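Local coordinates for protein putative chorismate mutase (Yersinia pestis biovar Microtus str. 91001, PDB 2GBB) that catalyses the Claisen rearrangement of chorismate to prephenate as a secreted, all-helical chorismate mutase that may contribute to pathogenicity, at residues 45-50 / 102-107. Numbering follows the deposited sequence.
Sequences MAQAES and ELSTKI
Gln47 reaches Thr105 because its CG stands anti to its own carbonyl carbon (chi1 -73°) and the chain beyond runs fully extended. Thr105 turns OG1 to the equivalent place, anti to its carbonyl carbon, which leaves CG2 anti to the backbone N. The two side chains cross at about a right angle. Thr105 OG1 donates a hydrogen bond to Gln47 OE1 at a short 2.6 Å. The bond meets the amide carbonyl at 130°, and the donor is tilted 22° from the plane of the amide. The same hydroxyl also lies within bonding distance of the backbone oxygen of Gly101, one turn earlier in its helix. Its one proton can be given fully to only one of these two acceptors at a time, or shared between them. The methyl of Thr105 also meets the amide oxygen, with CG2 3.5 Å from Gln47 OE1. The amide nitrogen lies on the Ser104 side, where Gln47 NE2 is 4.0 Å from Thr105 CA and 4.5 Å from Ser104 OG. These are loose approaches.

The contact joins helix 34-50, at its C-terminal end, to helix 93-117 within the all-helical fold of a type II (AroQ-class) chorismate mutase. It is narrow. The nearest CA atoms of the two segments are those of Gln47 and Thr105, 7.1 Å apart, and the extended glutamine side chain crosses between the helices. Helix 55-82 packs against both segments, meeting Ala48 through Ile58 and Ser104 through Met62. Buried Ser104, next to Thr105 in sequence, also touches Arg13 of helix 7-14, which probably binds substrate. At the end of helix 34-50, Ser50 OG donates to Gln47 O at 2.8 Å, approaching a lone pair of that oxygen.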
loop_
_atom_site.group_PDB
_atom_site.type_symbol
_atom_site.label_atom_id
_atom_site.label_comp_id
_atom_site.label_asym_id
_atom_site.label_seq_id
_atom_site.Cartn_x
_atom_site.Cartn_y
_atom_site.Cartn_z
HETATM N N MSE A 45 -20.411 -5.801 16.139
HETATM C CA MSE A 45 -21.306 -5.178 17.118
HETATM C C MSE A 45 -22.486 -6.074 17.544
HETATM O O MSE A 45 -22.886 -6.062 18.704
HETATM C CB MSE A 45 -21.792 -3.796 16.657
HETATM C CG MSE A 45 -20.687 -2.726 16.711
HETATM SE SE MSE A 45 -21.375 -1.002 16.106
HETATM C CE MSE A 45 -23.099 -0.978 17.182
ATOM N N ALA A 46 -23.033 -6.849 16.617
ATOM C CA ALA A 46 -24.081 -7.775 16.969
ATOM C C ALA A 46 -23.527 -8.942 17.820
ATOM O O ALA A 46 -24.181 -9.368 18.730
ATOM C CB ALA A 46 -24.783 -8.277 15.711
ATOM N N GLN A 47 -22.339 -9.461 17.530
ATOM C CA GLN A 47 -21.723 -10.494 18.367
ATOM C C GLN A 47 -21.434 -9.997 19.780
ATOM O O GLN A 47 -21.835 -10.628 20.768
ATOM C CB GLN A 47 -20.447 -11.033 17.740
ATOM C CG GLN A 47 -20.682 -11.918 16.563
ATOM C CD GLN A 47 -19.427 -12.402 15.911
ATOM O OE1 GLN A 47 -19.316 -13.583 15.618
ATOM N NE2 GLN A 47 -18.465 -11.495 15.652
ATOM N N ALA A 48 -20.739 -8.870 19.879
ATOM C CA ALA A 48 -20.561 -8.157 21.152
ATOM C C ALA A 48 -21.841 -8.126 22.053
ATOM O O ALA A 48 -21.788 -8.443 23.244
ATOM C CB ALA A 48 -19.986 -6.728 20.890
ATOM N N GLU A 49 -22.971 -7.769 21.460
ATOM C CA GLU A 49 -24.320 -7.927 22.042
ATOM C C GLU A 49 -24.620 -9.295 22.678
ATOM O O GLU A 49 -25.164 -9.377 23.796
ATOM C CB GLU A 49 -25.352 -7.765 20.909
ATOM C CG GLU A 49 -26.071 -6.440 20.755
ATOM C CD GLU A 49 -27.475 -6.651 20.104
ATOM O OE1 GLU A 49 -27.523 -7.133 18.936
ATOM O OE2 GLU A 49 -28.529 -6.360 20.763
ATOM N N SER A 50 -24.344 -10.377 21.945
ATOM C CA SER A 50 -24.621 -11.719 22.473
ATOM C C SER A 50 -23.628 -12.127 23.576
ATOM O O SER A 50 -23.899 -13.013 24.381
ATOM C CB SER A 50 -24.724 -12.772 21.347
ATOM O OG SER A 50 -23.560 -12.832 20.523
ATOM N N GLU A 102 -14.487 -16.023 11.900
ATOM C CA GLU A 102 -14.323 -16.982 12.993
ATOM C C GLU A 102 -13.389 -16.413 14.049
ATOM O O GLU A 102 -13.696 -16.409 15.242
ATOM C CB GLU A 102 -13.804 -18.286 12.419
ATOM C CG GLU A 102 -13.773 -19.498 13.361
ATOM C CD GLU A 102 -13.733 -20.848 12.581
ATOM O OE1 GLU A 102 -14.040 -21.903 13.238
ATOM O OE2 GLU A 102 -13.399 -20.841 11.335
ATOM N N LEU A 103 -12.265 -15.873 13.610
ATOM C CA LEU A 103 -11.273 -15.330 14.538
ATOM C C LEU A 103 -11.781 -14.073 15.224
ATOM O O LEU A 103 -11.552 -13.834 16.428
ATOM C CB LEU A 103 -9.963 -15.041 13.803
ATOM C CG LEU A 103 -8.696 -15.883 13.913
ATOM C CD1 LEU A 103 -8.541 -16.553 15.283
ATOM C CD2 LEU A 103 -8.516 -16.885 12.806
ATOM N N SER A 104 -12.496 -13.268 14.447
ATOM C CA SER A 104 -13.162 -12.107 14.974
ATOM C C SER A 104 -14.121 -12.461 16.162
ATOM O O SER A 104 -14.083 -11.802 17.237
ATOM C CB SER A 104 -13.839 -11.363 13.820
ATOM O OG SER A 104 -14.388 -10.205 14.318
ATOM N N THR A 105 -14.900 -13.535 16.004
ATOM C CA THR A 105 -15.734 -14.053 17.103
ATOM C C THR A 105 -14.903 -14.432 18.338
ATOM O O THR A 105 -15.263 -14.074 19.450
ATOM C CB THR A 105 -16.531 -15.330 16.685
ATOM O OG1 THR A 105 -17.175 -15.090 15.443
ATOM C CG2 THR A 105 -17.600 -15.729 17.722
ATOM N N LYS A 106 -13.817 -15.171 18.113
ATOM C CA LYS A 106 -12.955 -15.681 19.178
ATOM C C LYS A 106 -12.303 -14.551 19.959
ATOM O O LYS A 106 -12.160 -14.619 21.186
ATOM C CB LYS A 106 -11.918 -16.620 18.601
ATOM C CG LYS A 106 -12.537 -17.925 18.087
ATOM C CD LYS A 106 -11.473 -19.007 17.942
ATOM C CE LYS A 106 -11.967 -20.193 17.091
ATOM N NZ LYS A 106 -10.875 -21.250 17.080
ATOM N N ILE A 107 -11.966 -13.485 19.254
ATOM C CA ILE A 107 -11.368 -12.323 19.887
ATOM C C ILE A 107 -12.375 -11.681 20.853
ATOM O O ILE A 107 -12.056 -11.374 21.979
ATOM C CB ILE A 107 -10.858 -11.303 18.781
ATOM C CG1 ILE A 107 -9.600 -11.859 18.086
ATOM C CG2 ILE A 107 -10.630 -9.913 19.380
ATOM C CD1 ILE A 107 -9.340 -11.294 16.683
#